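Local coordinates for putative carboxynorspermidine decarboxylase protein (Sinorhizobium meliloti, PDB 3MT1) that probably decarboxylates carboxynorspermidine and carboxyspermidine to norspermidine and spermidine with the help of pyridoxal 5'-phosphate, in polyamine biosynthesis, at residues F170-D174 against A211-L216; V259-I263 against G298-G302; Y81-D87 against R106-K110; A40-F45 against L65-F70. Residue numbers count along the deposited sequence, not the author numbering.

Interaction 1: residues F170-D174 against A211-L216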
loop_
_atom_site.group_PDB
_atom_site.type_symbol
_atom_site.label_atom_id
_atom_site.label_comp_id
_atom_site.label_asym_id
_atom_site.label_seq_id
_atom_site.Cartn_x
_atom_site.Cartn_y
_atom_site.Cartn_z
ATOM N N PHE B 170 29.569 11.147 5.710
ATOM C CA PHE B 170 29.757 11.807 6.989
ATOM C C PHE B 170 29.974 13.296 6.814
ATOM O O PHE B 170 29.415 14.105 7.573
ATOM C CB PHE B 170 30.935 11.227 7.736
ATOM C CG PHE B 170 31.366 12.062 8.900
ATOM C CD1 PHE B 170 30.532 12.197 10.020
ATOM C CD2 PHE B 170 32.587 12.720 8.877
ATOM C CE1 PHE B 170 30.904 12.979 11.093
ATOM C CE2 PHE B 170 32.996 13.504 9.965
ATOM C CZ PHE B 170 32.149 13.634 11.076
ATOM N N GLY B 171 30.794 13.645 5.815
ATOM C CA GLY B 171 31.065 15.029 5.474
ATOM C C GLY B 171 29.789 15.850 5.344
ATOM O O GLY B 171 29.729 16.983 5.866
ATOM N N LEU B 172 28.771 15.283 4.666
ATOM C CA LEU B 172 27.505 15.986 4.434
ATOM C C LEU B 172 26.713 16.150 5.702
ATOM O O LEU B 172 26.188 17.239 5.954
ATOM C CB LEU B 172 26.639 15.304 3.369
ATOM C CG LEU B 172 25.199 15.847 3.282
ATOM C CD1 LEU B 172 25.138 17.282 2.757
ATOM C CD2 LEU B 172 24.314 14.932 2.440
ATOM N N PHE B 173 26.609 15.072 6.485
ATOM C CA PHE B 173 26.032 15.163 7.831
ATOM C C PHE B 173 26.759 16.241 8.648
ATOM O O PHE B 173 26.126 17.088 9.302
ATOM C CB PHE B 173 26.070 13.821 8.585
ATOM C CG PHE B 173 25.758 13.958 10.050
ATOM C CD1 PHE B 173 24.457 14.204 10.480
ATOM C CD2 PHE B 173 26.771 13.901 11.007
ATOM C CE1 PHE B 173 24.169 14.363 11.829
ATOM C CE2 PHE B 173 26.485 14.061 12.379
ATOM C CZ PHE B 173 25.184 14.292 12.780
ATOM N N ASP B 174 28.090 16.228 8.595
ATOM C CA ASP B 174 28.842 17.226 9.353
ATOM C C ASP B 174 28.431 18.670 9.051
ATOM O O ASP B 174 28.270 19.476 9.985
ATOM C CB ASP B 174 30.351 17.094 9.192
ATOM C CG ASP B 174 31.086 18.163 9.979
ATOM O OD1 ASP B 174 30.724 18.347 11.181
ATOM O OD2 ASP B 174 31.973 18.842 9.388
ATOM N N ALA B 211 34.888 8.979 13.879
ATOM C CA ALA B 211 34.766 10.386 13.560
ATOM C C ALA B 211 33.338 10.890 13.895
ATOM O O ALA B 211 33.156 11.883 14.593
ATOM C CB ALA B 211 35.099 10.610 12.078
ATOM N N PHE B 212 32.327 10.186 13.409
ATOM C CA PHE B 212 30.917 10.534 13.645
ATOM C C PHE B 212 30.497 10.557 15.133
ATOM O O PHE B 212 29.754 11.450 15.545
ATOM C CB PHE B 212 30.057 9.568 12.837
ATOM C CG PHE B 212 28.610 9.591 13.172
ATOM C CD1 PHE B 212 27.779 10.585 12.673
ATOM C CD2 PHE B 212 28.050 8.570 13.938
ATOM C CE1 PHE B 212 26.419 10.585 12.947
ATOM C CE2 PHE B 212 26.693 8.568 14.227
ATOM C CZ PHE B 212 25.871 9.578 13.719
ATOM N N SER B 213 30.963 9.565 15.901
ATOM C CA SER B 213 30.831 9.540 17.366
ATOM C C SER B 213 31.475 10.744 18.030
ATOM O O SER B 213 30.920 11.314 18.969
ATOM C CB SER B 213 31.490 8.291 17.948
ATOM O OG SER B 213 30.738 7.130 17.627
ATOM N N ALA B 214 32.652 11.116 17.532
ATOM C CA ALA B 214 33.423 12.231 18.079
ATOM C C ALA B 214 32.722 13.553 17.790
ATOM O O ALA B 214 32.746 14.476 18.594
ATOM C CB ALA B 214 34.806 12.232 17.491
ATOM N N ARG B 215 32.088 13.634 16.632
ATOM C CA ARG B 215 31.344 14.823 16.265
ATOM C C ARG B 215 30.060 14.930 17.114
ATOM O O ARG B 215 29.635 16.040 17.461
ATOM C CB ARG B 215 31.039 14.812 14.756
ATOM C CG ARG B 215 30.224 15.989 14.275
ATOM C CD ARG B 215 31.019 17.304 14.358
ATOM N NE ARG B 215 30.233 18.485 13.957
ATOM C CZ ARG B 215 29.619 19.304 14.814
ATOM N NH1 ARG B 215 29.674 19.080 16.120
ATOM N NH2 ARG B 215 28.945 20.350 14.368
ATOM N N LEU B 216 29.460 13.775 17.433
ATOM C CA LEU B 216 28.310 13.699 18.317
ATOM C C LEU B 216 28.695 14.176 19.722
ATOM O O LEU B 216 27.998 15.010 20.315
ATOM C CB LEU B 216 27.712 12.276 18.328
ATOM C CG LEU B 216 26.983 11.761 17.052
ATOM C CD1 LEU B 216 26.461 10.347 17.164
ATOM C CD2 LEU B 216 25.858 12.660 16.646
#

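Interaction 2: residues V259-I263 against G298-G302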
loop_
_atom_site.group_PDB
_atom_site.type_symbol
_atom_site.label_atom_id
_atom_site.label_comp_id
_atom_site.label_asym_id
_atom_site.label_seq_id
_atom_site.Cartn_x
_atom_site.Cartn_y
_atom_site.Cartn_z
ATOM N N VAL B 259 7.132 -13.554 -10.886
ATOM C CA VAL B 259 7.372 -14.132 -9.578
ATOM C C VAL B 259 6.124 -14.067 -8.699
ATOM O O VAL B 259 5.156 -13.323 -8.992
ATOM C CB VAL B 259 8.555 -13.476 -8.849
ATOM C CG1 VAL B 259 9.819 -13.559 -9.723
ATOM C CG2 VAL B 259 8.233 -12.035 -8.451
ATOM N N ASP B 260 6.151 -14.852 -7.621
ATOM C CA ASP B 260 4.962 -15.026 -6.821
ATOM C C ASP B 260 4.796 -13.906 -5.782
ATOM O O ASP B 260 4.534 -14.160 -4.623
ATOM C CB ASP B 260 4.900 -16.420 -6.215
ATOM C CG ASP B 260 6.062 -16.727 -5.251
ATOM O OD1 ASP B 260 7.042 -15.932 -5.135
ATOM O OD2 ASP B 260 5.978 -17.809 -4.601
ATOM N N SER B 261 4.908 -12.671 -6.229
ATOM C CA SER B 261 4.856 -11.536 -5.352
ATOM C C SER B 261 4.432 -10.349 -6.198
ATOM O O SER B 261 4.239 -10.498 -7.408
ATOM C CB SER B 261 6.250 -11.295 -4.773
ATOM O OG SER B 261 6.293 -10.211 -3.866
ATOM N N SER B 262 4.319 -9.173 -5.581
ATOM C CA SER B 262 3.903 -7.942 -6.256
ATOM C C SER B 262 4.524 -6.720 -5.565
ATOM O O SER B 262 4.426 -6.577 -4.340
ATOM C CB SER B 262 2.384 -7.860 -6.194
ATOM O OG SER B 262 1.881 -6.685 -6.773
ATOM N N ILE B 263 5.173 -5.839 -6.332
ATOM C CA ILE B 263 5.725 -4.637 -5.715
ATOM C C ILE B 263 4.653 -3.762 -5.081
ATOM O O ILE B 263 4.929 -3.097 -4.083
ATOM C CB ILE B 263 6.648 -3.776 -6.637
ATOM C CG1 ILE B 263 5.908 -3.245 -7.872
ATOM C CG2 ILE B 263 7.870 -4.551 -7.046
ATOM C CD1 ILE B 263 6.553 -2.028 -8.438
ATOM N N GLY B 298 2.849 -1.266 -14.317
ATOM C CA GLY B 298 4.127 -1.004 -13.660
ATOM C C GLY B 298 4.527 -1.917 -12.505
ATOM O O GLY B 298 5.377 -1.534 -11.696
ATOM N N ASP B 299 3.933 -3.115 -12.423
ATOM C CA ASP B 299 4.278 -4.111 -11.388
ATOM C C ASP B 299 5.517 -4.883 -11.808
ATOM O O ASP B 299 5.443 -6.070 -12.160
ATOM C CB ASP B 299 3.143 -5.100 -11.177
ATOM C CG ASP B 299 3.326 -5.946 -9.932
ATOM O OD1 ASP B 299 4.447 -6.036 -9.410
ATOM O OD2 ASP B 299 2.335 -6.525 -9.448
ATOM N N VAL B 300 6.644 -4.186 -11.754
ATOM C CA VAL B 300 7.913 -4.698 -12.215
ATOM C C VAL B 300 8.991 -4.441 -11.132
ATOM O O VAL B 300 9.155 -3.298 -10.625
ATOM C CB VAL B 300 8.309 -4.039 -13.547
ATOM C CG1 VAL B 300 7.107 -4.000 -14.561
ATOM C CG2 VAL B 300 8.826 -2.645 -13.295
ATOM N N PHE B 301 9.699 -5.506 -10.761
ATOM C CA PHE B 301 10.731 -5.405 -9.754
ATOM C C PHE B 301 11.996 -4.736 -10.246
ATOM O O PHE B 301 12.611 -4.008 -9.466
ATOM C CB PHE B 301 11.084 -6.772 -9.190
ATOM C CG PHE B 301 10.081 -7.282 -8.265
ATOM C CD1 PHE B 301 8.954 -7.994 -8.755
ATOM C CD2 PHE B 301 10.203 -7.041 -6.895
ATOM C CE1 PHE B 301 7.969 -8.451 -7.902
ATOM C CE2 PHE B 301 9.218 -7.535 -6.005
ATOM C CZ PHE B 301 8.112 -8.245 -6.503
ATOM N N GLY B 302 12.378 -5.034 -11.503
ATOM C CA GLY B 302 13.609 -4.557 -12.156
ATOM C C GLY B 302 14.114 -5.390 -13.349
ATOM O O GLY B 302 13.667 -6.515 -13.571
#

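Interaction 3: residues Y81-D87 against R106-K110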
loop_
_atom_site.group_PDB
_atom_site.type_symbol
_atom_site.label_atom_id
_atom_site.label_comp_id
_atom_site.label_asym_id
_atom_site.label_seq_id
_atom_site.Cartn_x
_atom_site.Cartn_y
_atom_site.Cartn_z
ATOM N N TYR B 81 -1.912 15.867 16.492
ATOM C CA TYR B 81 -2.537 14.930 17.459
ATOM C C TYR B 81 -4.042 15.036 17.449
ATOM O O TYR B 81 -4.577 16.102 17.253
ATOM C CB TYR B 81 -2.031 15.088 18.896
ATOM C CG TYR B 81 -0.624 14.671 19.048
ATOM C CD1 TYR B 81 0.408 15.618 18.977
ATOM C CD2 TYR B 81 -0.291 13.322 19.218
ATOM C CE1 TYR B 81 1.739 15.228 19.082
ATOM C CE2 TYR B 81 1.039 12.925 19.334
ATOM C CZ TYR B 81 2.046 13.878 19.259
ATOM O OH TYR B 81 3.366 13.508 19.343
ATOM N N GLY B 82 -4.708 13.910 17.655
ATOM C CA GLY B 82 -6.134 13.876 17.836
ATOM C C GLY B 82 -6.385 13.977 19.320
ATOM O O GLY B 82 -5.639 13.382 20.128
ATOM N N ASP B 83 -7.422 14.750 19.667
ATOM C CA ASP B 83 -7.884 14.967 21.038
ATOM C C ASP B 83 -8.391 13.672 21.690
ATOM O O ASP B 83 -8.153 13.417 22.883
ATOM C CB ASP B 83 -8.987 16.030 21.057
ATOM C CG ASP B 83 -8.758 17.147 20.031
ATOM O OD1 ASP B 83 -8.761 18.345 20.451
ATOM O OD2 ASP B 83 -8.582 16.822 18.803
ATOM N N ASN B 84 -9.077 12.853 20.903
ATOM C CA ASN B 84 -9.532 11.554 21.358
ATOM C C ASN B 84 -8.375 10.550 21.502
ATOM O O ASN B 84 -8.615 9.398 21.861
ATOM C CB ASN B 84 -10.598 11.003 20.382
ATOM C CG ASN B 84 -9.998 10.584 19.015
ATOM O OD1 ASN B 84 -9.009 11.170 18.527
ATOM N ND2 ASN B 84 -10.589 9.558 18.407
ATOM N N GLU B 85 -7.142 10.971 21.200
ATOM C CA GLU B 85 -5.970 10.091 21.293
ATOM C C GLU B 85 -4.878 10.580 22.250
ATOM O O GLU B 85 -4.233 9.780 22.927
ATOM C CB GLU B 85 -5.347 9.857 19.907
ATOM C CG GLU B 85 -6.230 9.052 18.942
ATOM C CD GLU B 85 -5.498 8.635 17.667
ATOM O OE1 GLU B 85 -4.308 9.036 17.511
ATOM O OE2 GLU B 85 -6.102 7.907 16.822
ATOM N N ILE B 86 -4.668 11.894 22.268
ATOM C CA ILE B 86 -3.604 12.540 23.042
ATOM C C ILE B 86 -3.342 11.940 24.419
ATOM O O ILE B 86 -2.178 11.743 24.803
ATOM C CB ILE B 86 -3.850 14.083 23.198
ATOM C CG1 ILE B 86 -2.596 14.823 23.691
ATOM C CG2 ILE B 86 -5.020 14.383 24.142
ATOM C CD1 ILE B 86 -1.332 14.566 22.917
ATOM N N ASP B 87 -4.409 11.661 25.158
ATOM C CA ASP B 87 -4.262 11.207 26.513
ATOM C C ASP B 87 -3.656 9.825 26.519
ATOM O O ASP B 87 -2.822 9.521 27.367
ATOM C CB ASP B 87 -5.596 11.250 27.272
ATOM C CG ASP B 87 -5.787 12.583 28.089
ATOM O OD1 ASP B 87 -4.880 12.924 28.917
ATOM O OD2 ASP B 87 -6.847 13.272 27.931
ATOM N N ARG B 106 -1.886 23.740 22.401
ATOM C CA ARG B 106 -3.128 22.996 22.485
ATOM C C ARG B 106 -3.060 21.837 23.463
ATOM O O ARG B 106 -4.033 21.535 24.145
ATOM C CB ARG B 106 -3.521 22.480 21.122
ATOM C CG ARG B 106 -4.998 22.347 20.990
ATOM C CD ARG B 106 -5.409 22.379 19.555
ATOM N NE ARG B 106 -5.685 21.027 19.079
ATOM C CZ ARG B 106 -5.785 20.694 17.794
ATOM N NH1 ARG B 106 -5.607 21.618 16.861
ATOM N NH2 ARG B 106 -6.040 19.432 17.440
ATOM N N PHE B 107 -1.902 21.196 23.538
ATOM C CA PHE B 107 -1.807 19.930 24.235
ATOM C C PHE B 107 -0.915 19.970 25.455
ATOM O O PHE B 107 -0.885 19.024 26.217
ATOM C CB PHE B 107 -1.385 18.829 23.263
ATOM C CG PHE B 107 -2.412 18.542 22.211
ATOM C CD1 PHE B 107 -3.716 18.212 22.570
ATOM C CD2 PHE B 107 -2.082 18.596 20.864
ATOM C CE1 PHE B 107 -4.681 17.943 21.597
ATOM C CE2 PHE B 107 -3.040 18.337 19.885
ATOM C CZ PHE B 107 -4.338 18.013 20.248
ATOM N N ALA B 108 -0.211 21.081 25.634
ATOM C CA ALA B 108 0.603 21.344 26.834
ATOM C C ALA B 108 0.029 20.722 28.103
ATOM O O ALA B 108 0.695 19.890 28.736
ATOM C CB ALA B 108 0.773 22.821 27.033
ATOM N N ASP B 109 -1.198 21.114 28.465
ATOM C CA ASP B 109 -1.841 20.621 29.693
ATOM C C ASP B 109 -1.867 19.104 29.820
ATOM O O ASP B 109 -1.447 18.556 30.834
ATOM C CB ASP B 109 -3.243 21.212 29.882
ATOM C CG ASP B 109 -3.207 22.536 30.582
ATOM O OD1 ASP B 109 -2.168 22.854 31.185
ATOM O OD2 ASP B 109 -4.210 23.267 30.546
ATOM N N LYS B 110 -2.340 18.430 28.788
ATOM C CA LYS B 110 -2.411 16.975 28.789
ATOM C C LYS B 110 -1.035 16.280 28.868
ATOM O O LYS B 110 -0.909 15.211 29.483
ATOM C CB LYS B 110 -3.206 16.509 27.580
ATOM C CG LYS B 110 -4.680 16.531 27.842
ATOM C CD LYS B 110 -5.464 16.785 26.568
ATOM C CE LYS B 110 -6.947 16.388 26.704
ATOM N NZ LYS B 110 -7.450 16.630 28.087
#

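Interaction 4: residues A40-F45 against L65-F70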
loop_
_atom_site.group_PDB
_atom_site.type_symbol
_atom_site.label_atom_id
_atom_site.label_comp_id
_atom_site.label_asym_id
_atom_site.label_seq_id
_atom_site.Cartn_x
_atom_site.Cartn_y
_atom_site.Cartn_z
ATOM N N ALA B 40 8.694 -2.350 12.186
ATOM C CA ALA B 40 7.905 -2.593 13.375
ATOM C C ALA B 40 7.584 -4.093 13.499
ATOM O O ALA B 40 6.547 -4.510 14.030
ATOM C CB ALA B 40 6.660 -1.747 13.336
ATOM N N THR B 41 8.525 -4.913 13.046
ATOM C CA THR B 41 8.369 -6.349 13.096
ATOM C C THR B 41 8.779 -6.808 14.491
ATOM O O THR B 41 9.936 -7.240 14.722
ATOM C CB THR B 41 9.205 -6.987 12.035
ATOM O OG1 THR B 41 8.710 -6.550 10.779
ATOM C CG2 THR B 41 9.108 -8.498 12.080
ATOM N N TRP B 42 7.810 -6.734 15.395
ATOM C CA TRP B 42 8.090 -6.811 16.813
ATOM C C TRP B 42 8.693 -8.134 17.321
ATOM O O TRP B 42 9.396 -8.122 18.323
ATOM C CB TRP B 42 6.885 -6.390 17.655
ATOM C CG TRP B 42 5.584 -7.080 17.361
ATOM C CD1 TRP B 42 4.617 -6.683 16.465
ATOM C CD2 TRP B 42 5.090 -8.246 17.987
ATOM N NE1 TRP B 42 3.586 -7.547 16.475
ATOM C CE2 TRP B 42 3.828 -8.513 17.421
ATOM C CE3 TRP B 42 5.578 -9.085 18.991
ATOM C CZ2 TRP B 42 3.051 -9.618 17.803
ATOM C CZ3 TRP B 42 4.797 -10.175 19.392
ATOM C CH2 TRP B 42 3.557 -10.441 18.785
ATOM N N SER B 43 8.488 -9.243 16.613
ATOM C CA SER B 43 9.062 -10.506 17.068
ATOM C C SER B 43 10.599 -10.528 17.165
ATOM O O SER B 43 11.168 -11.500 17.725
ATOM C CB SER B 43 8.625 -11.661 16.168
ATOM O OG SER B 43 9.043 -11.404 14.844
ATOM N N VAL B 44 11.262 -9.500 16.608
ATOM C CA VAL B 44 12.701 -9.378 16.728
ATOM C C VAL B 44 13.111 -8.253 17.681
ATOM O O VAL B 44 14.299 -7.982 17.844
ATOM C CB VAL B 44 13.452 -9.271 15.329
ATOM C CG1 VAL B 44 13.149 -10.479 14.424
ATOM C CG2 VAL B 44 13.181 -7.943 14.617
ATOM N N PHE B 45 12.148 -7.609 18.332
ATOM C CA PHE B 45 12.498 -6.596 19.312
ATOM C C PHE B 45 13.365 -7.110 20.476
ATOM O O PHE B 45 14.235 -6.401 20.976
ATOM C CB PHE B 45 11.252 -5.923 19.869
ATOM C CG PHE B 45 10.561 -5.014 18.898
ATOM C CD1 PHE B 45 11.121 -4.717 17.667
ATOM C CD2 PHE B 45 9.353 -4.434 19.228
ATOM C CE1 PHE B 45 10.476 -3.890 16.796
ATOM C CE2 PHE B 45 8.712 -3.573 18.328
ATOM C CZ PHE B 45 9.278 -3.318 17.135
ATOM N N LEU B 65 2.784 0.203 20.401
ATOM C CA LEU B 65 3.575 -0.952 20.045
ATOM C C LEU B 65 4.950 -0.848 20.690
ATOM O O LEU B 65 5.434 -1.844 21.192
ATOM C CB LEU B 65 3.716 -1.118 18.520
ATOM C CG LEU B 65 4.620 -2.252 18.042
ATOM C CD1 LEU B 65 3.979 -3.619 18.247
ATOM C CD2 LEU B 65 4.930 -2.087 16.627
ATOM N N GLY B 66 5.562 0.349 20.688
ATOM C CA GLY B 66 6.916 0.542 21.200
ATOM C C GLY B 66 6.936 0.350 22.708
ATOM O O GLY B 66 7.831 -0.310 23.232
ATOM N N ARG B 67 5.946 0.929 23.405
ATOM C CA ARG B 67 5.819 0.739 24.842
ATOM C C ARG B 67 5.582 -0.715 25.198
ATOM O O ARG B 67 6.334 -1.259 25.998
ATOM C CB ARG B 67 4.756 1.654 25.475
ATOM C CG ARG B 67 4.418 1.357 26.973
ATOM C CD ARG B 67 5.610 1.452 27.965
ATOM N NE ARG B 67 6.101 2.828 28.098
ATOM C CZ ARG B 67 7.378 3.220 27.979
ATOM N NH1 ARG B 67 8.358 2.341 27.738
ATOM N NH2 ARG B 67 7.685 4.511 28.103
ATOM N N GLU B 68 4.580 -1.350 24.594
ATOM C CA GLU B 68 4.215 -2.724 24.978
ATOM C C GLU B 68 5.177 -3.810 24.561
ATOM O O GLU B 68 5.304 -4.786 25.260
ATOM C CB GLU B 68 2.801 -3.077 24.522
ATOM C CG GLU B 68 1.763 -2.208 25.250
ATOM C CD GLU B 68 0.318 -2.518 24.909
ATOM O OE1 GLU B 68 0.067 -3.468 24.129
ATOM O OE2 GLU B 68 -0.572 -1.803 25.416
ATOM N N ARG B 69 5.870 -3.671 23.442
ATOM C CA ARG B 69 6.683 -4.793 22.965
ATOM C C ARG B 69 8.145 -4.422 22.899
ATOM O O ARG B 69 8.985 -5.277 22.714
ATOM C CB ARG B 69 6.282 -5.227 21.534
ATOM C CG ARG B 69 4.907 -5.719 21.299
ATOM C CD ARG B 69 4.613 -6.938 22.077
ATOM N NE ARG B 69 3.264 -7.376 21.815
ATOM C CZ ARG B 69 2.784 -8.568 22.164
ATOM N NH1 ARG B 69 3.565 -9.457 22.795
ATOM N NH2 ARG B 69 1.518 -8.877 21.860
ATOM N N PHE B 70 8.471 -3.147 22.946
ATOM C CA PHE B 70 9.877 -2.817 22.869
ATOM C C PHE B 70 10.407 -2.392 24.210
ATOM O O PHE B 70 11.479 -2.825 24.598
ATOM C CB PHE B 70 10.167 -1.764 21.802
ATOM C CG PHE B 70 11.634 -1.668 21.435
ATOM C CD1 PHE B 70 12.563 -1.129 22.326
ATOM C CD2 PHE B 70 12.081 -2.126 20.210
ATOM C CE1 PHE B 70 13.898 -1.073 21.988
ATOM C CE2 PHE B 70 13.425 -2.034 19.847
ATOM C CZ PHE B 70 14.324 -1.511 20.717
#

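Interaction 1: residues F170-D174 against A211-L216
On the outside of the PLP-binding TIM-type barrel, helices 170-190 and 209-223 run side by side, and residues 170-174 and 211-216 form the contact between their first turns. The short axes are nearly parallel, 10° apart, and stand 11.0 Å from each other, a gap wide enough to be filled by phenylalanine rings. Apolar packing comes first. Phe170 reaches across so that CE1 lies 3.5 Å from Phe212 CA, while Ala211 CB covers one face of its ring. One turn on, Phe173 offers a ring face to the edge of Phe212 in an offset edge-to-face pair, with centroids 5.3 Å apart and planes at 61°. Val24 of helix 11-28 packs on both Phe212 and Leu216. The polar part lies at the more exposed side of the contact, where the Arg215 guanidinium is shared between two acids: NH2 pairs with Glu181, a later residue of helix 170-190, and NE donates a salt-bridging hydrogen bond of 2.8 Å to Asp174 OD1.

Interaction 2: residues V259-I263 against G298-G302
Phe301 lays its ring against the CG2 methyl of Ile263: CG2 of Ile263 sits 3.5 Å from the centroid of the Phe301 ring and 15° off its normal, a clear CH-pi contact over the face. This buried packing belongs to the C-terminal beta domain of the fold-type III decarboxylases, where the loop leaving strand 255-259 meets the start of strand 300-306; strand 286-291 lies between the two strands in the sheet. Val259 adds to the apolar surroundings of the ring, with CG2 3.6 Å from Phe301 CE1, and Phe318 stacks on Phe301 from outside the two segments. Ser261 OG lies near the ring plane at its edge, but its hydrogen bond goes to His266.

Where the loop turns into helix 263-266, Asp299 takes over. Ser262 occupies the N-cap position, and its OG donates to Asp299 OD2 at 2.7 Å, although the placing of that oxygen is less certain. The same carboxylate also accepts from the first residue of the helix, whose NH has no preceding turn to satisfy it. The Ile263 side chain also packs on Leu270 and Leu271 of helix 268-273, the helix that carries Asp269, predicted to bind substrate. That second bond to the carboxylate is the longer, Ile263 N to Asp299 OD1 at 3.2 Å with an N-H...O angle of 151°.

Interaction 3: residues Y81-D87 against R106-K110
This is a partly buried packing contact with a charged border, formed on the outside of the alpha/beta barrel between the start of helix 83-92 and the end of helix 101-107 with the turn after it. The two helices follow the neighbouring barrel strands 73-77 and 95-98. At its heart is the ring of Phe107, which has Ile86 CD1 over one face; Ile86 CG1 approaches Phe107 CD1 to 3.7 Å, and Tyr81 CB lies 3.5 Å from Phe107 CE2. Strand 95-98 closes the inner side through Ile96, which touches Tyr81 and Ile86, while the Tyr81 hydroxyl is hydrogen-bonded to the carbonyl of Ile97. Lys110 spreads its aliphatic chain along Ile86, CD 3.4 Å from Ile86 CG2, and carries NZ to within 3.4 Å of Asp87 OD2 in a salt bridge. On the other flank, Asp83 OD2 and Arg106 NH2 make only a long salt bridge of 3.9 Å, and the same NH2 hydrogen-bonds to the carbonyl of Leu247 of the second subunit. With no hydrogen bond linking the two segments, their association rests on hydrophobic burial, supplemented by charge pairs, and Arg106 extends the contact into the dimer interface.

Interaction 4: residues A40-F45 against L65-F70
The dimer interface covers this contact: Trp42 and Arg69 stack on each other while both bind Glu361 of the second subunit. The Arg69 guanidinium lies flat on the indole, planes at 18°, and its CZ is 4.1 Å from the centroid of the Trp42 six-membered ring, a cation-pi pair. Arg69 NE forms a salt bridge with the Glu361 carboxylate, and Trp42 NE1 a hydrogen bond with that residue's backbone oxygen. In the TIM-type barrel, segment 40-45 follows the first strand, 31-35, and its 3-10 turn leads into helix 45-49; residues 65-70 belong to helix 60-70, which follows the second strand, 54-57, and has a wider pi-type turn at 66-70. Inward from the charged stack the packing becomes apolar. Leu65 touches both Ala40 and Trp42, with CD2 3.7 Å from Ala40 CB and CD1 3.6 Å from Trp42 CD1. Phe70 turns its edge to the face of Phe45, centroids 5.0 Å apart, and Leu34 of strand 31-35 packs against the side chains of both phenylalanines.

In the fold
Three of the contacts belong to the barrel: interactions 4, 3 and 1 follow one another along the chain, and each joins segments that follow two neighbouring barrel strands. Interaction 2 lies in the C-terminal beta domain, its centre 38 Å from that of interaction 1 and 42 Å from that of interaction 3. None touches another; the closest two, interactions 3 and 4, have nearest atoms about 11 Å apart, and both meet the second subunit of the homodimer, whereas no other chain of the assembly touches interactions 1 and 2. Interaction 2 lies near a predicted substrate-binding residue: the side chain of Ile263 is about 9 Å from that of Asp269; the other three lie away from the predicted sites.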